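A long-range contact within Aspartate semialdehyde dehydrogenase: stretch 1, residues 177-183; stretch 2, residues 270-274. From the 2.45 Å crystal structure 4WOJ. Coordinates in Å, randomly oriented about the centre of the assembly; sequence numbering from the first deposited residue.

Stretch 1, residues 177-183: AMQELLQ
Stretch 2, residues 270-274: VPSLR

Residues 177-183 lie within a helix that extends beyond the stretch at both ends, with phi/psi near -60/-46 and backbone hydrogen bonds of 2.9 Å from Leu 181 N to Ala 177 O, Leu 182 N to Met 178 O, and Gln 183 N to Gln 179 O. Residues 270-274 form an irregular segment, extended at Val 270 (-131/166), turned at Pro 271 (-83/56), extended again at Ser 272 (-106/163), then -97/-53 at Leu 273 and -139/2 at Arg 274. A weak hydrogen bond of 2.9 Å links Ser 272 N to Val 270 O across the proline. The loop runs roughly antiparallel to the helix, so that Met 178 pairs with Leu 273 and Leu 181 with Pro 271. The two stretches bury 268 Å² between them without any hydrogen bond; the contact is made almost wholly of apolar side chains.

Ala 177 does not reach the loop. Met 178, whose CA lies 6.9 Å from Leu 273 CA, leaves the helix sideways, but an all-trans side chain (ttt) carries its end to the loop, where CE approaches Leu 273 CB at 3.3 Å, a tight van der Waals contact. Gln 179 points away, and Glu 180 is out of reach, its carboxylate hydrogen-bonded elsewhere in the structure.

Nearly one turn after Met 178, Leu 181 points toward the loop, its CA 7.4 Å from Pro 271 CA. With chi1 t and chi2 p, its CD1 lies 4.3 Å from Pro 271 CB, while CD2 sits 4.1 Å from Pro 271 CA, 4.0 Å from Ser 272 O and 4.0 Å from Leu 273 CD2. Leu 182 starts sideways, and its mt rotamer brings CD2 within 4.0 Å of the same Leu 273 CD2. Leu 273, also mt, sets this methyl over the gap between Leu 181 CD2 and Leu 182 CD2 and has the largest covered area, 84 Å². Gln 183 remains beyond contact distance.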

# COMPACT_ATOMS: atom_id res chain seq x y z
N ALA B 177 -2.66 19.52 2.40
CA ALA B 177 -2.38 18.32 1.57
C ALA B 177 -3.65 17.46 1.44
O ALA B 177 -3.97 16.98 0.35
CB ALA B 177 -1.26 17.51 2.16
N MET B 178 -4.38 17.32 2.55
CA MET B 178 -5.62 16.55 2.58
C MET B 178 -6.68 17.20 1.74
O MET B 178 -7.39 16.55 0.98
CB MET B 178 -6.13 16.44 4.01
CG MET B 178 -7.25 15.42 4.17
SD MET B 178 -7.42 15.12 5.95
CE MET B 178 -8.37 13.65 6.13
N GLN B 179 -6.80 18.49 1.93
CA GLN B 179 -7.72 19.29 1.12
C GLN B 179 -7.39 19.09 -0.34
O GLN B 179 -8.27 18.83 -1.16
CB GLN B 179 -7.62 20.76 1.49
CG GLN B 179 -8.54 21.15 2.62
CD GLN B 179 -8.08 22.38 3.39
OE1 GLN B 179 -7.20 23.12 2.96
NE2 GLN B 179 -8.69 22.59 4.55
N GLU B 180 -6.11 19.20 -0.67
CA GLU B 180 -5.67 18.94 -2.05
C GLU B 180 -6.18 17.56 -2.54
O GLU B 180 -6.80 17.45 -3.59
CB GLU B 180 -4.14 19.07 -2.21
CG GLU B 180 -3.76 19.53 -3.61
CD GLU B 180 -2.26 19.57 -3.87
OE1 GLU B 180 -1.65 18.49 -3.92
OE2 GLU B 180 -1.69 20.67 -4.07
N LEU B 181 -5.93 16.51 -1.75
CA LEU B 181 -6.29 15.16 -2.15
C LEU B 181 -7.78 15.10 -2.42
O LEU B 181 -8.22 14.52 -3.45
CB LEU B 181 -5.88 14.10 -1.10
CG LEU B 181 -6.57 12.72 -1.24
CD1 LEU B 181 -6.30 12.04 -2.56
CD2 LEU B 181 -6.17 11.80 -0.12
N LEU B 182 -8.56 15.66 -1.49
CA LEU B 182 -10.04 15.67 -1.66
C LEU B 182 -10.40 16.38 -2.93
O LEU B 182 -11.25 15.95 -3.67
CB LEU B 182 -10.75 16.31 -0.48
CG LEU B 182 -10.66 15.57 0.85
CD1 LEU B 182 -11.16 16.46 1.98
CD2 LEU B 182 -11.41 14.25 0.80
N GLN B 183 -9.69 17.45 -3.22
CA GLN B 183 -10.01 18.25 -4.40
C GLN B 183 -9.60 17.58 -5.72
O GLN B 183 -10.38 17.55 -6.68
CB GLN B 183 -9.37 19.61 -4.24
CG GLN B 183 -9.22 20.37 -5.52
CD GLN B 183 -9.34 21.82 -5.25
OE1 GLN B 183 -8.51 22.39 -4.54
NE2 GLN B 183 -10.41 22.44 -5.78
N VAL B 270 -0.44 6.88 0.22
CA VAL B 270 -1.64 6.32 -0.48
C VAL B 270 -2.85 7.23 -0.25
O VAL B 270 -2.77 8.10 0.62
CB VAL B 270 -2.01 4.89 -0.05
CG1 VAL B 270 -0.86 3.92 -0.35
CG2 VAL B 270 -2.41 4.85 1.43
N PRO B 271 -3.94 7.05 -1.03
CA PRO B 271 -5.08 7.93 -0.95
C PRO B 271 -6.02 7.56 0.19
O PRO B 271 -7.21 7.33 -0.04
CB PRO B 271 -5.80 7.74 -2.31
CG PRO B 271 -4.89 6.90 -3.15
CD PRO B 271 -4.06 6.14 -2.19
N SER B 272 -5.46 7.50 1.39
CA SER B 272 -6.22 7.40 2.61
C SER B 272 -6.19 8.75 3.30
O SER B 272 -5.33 9.56 3.05
CB SER B 272 -5.60 6.36 3.54
OG SER B 272 -5.80 5.07 3.04
N LEU B 273 -7.10 8.95 4.22
CA LEU B 273 -7.20 10.21 4.89
C LEU B 273 -6.50 10.30 6.26
O LEU B 273 -5.74 11.25 6.43
CB LEU B 273 -8.65 10.61 4.96
CG LEU B 273 -9.31 10.92 3.59
CD1 LEU B 273 -10.82 11.09 3.73
CD2 LEU B 273 -8.73 12.14 2.88
N ARG B 274 -6.75 9.41 7.22
CA ARG B 274 -6.11 9.57 8.54
C ARG B 274 -5.57 8.33 9.23
O ARG B 274 -4.99 8.43 10.29
CB ARG B 274 -6.99 10.34 9.53
CG ARG B 274 -8.47 10.03 9.48
CD ARG B 274 -9.21 10.74 10.59
NE ARG B 274 -8.63 10.58 11.91
CZ ARG B 274 -9.00 11.29 12.99
NH1 ARG B 274 -9.96 12.23 12.88
NH2 ARG B 274 -8.42 11.07 14.18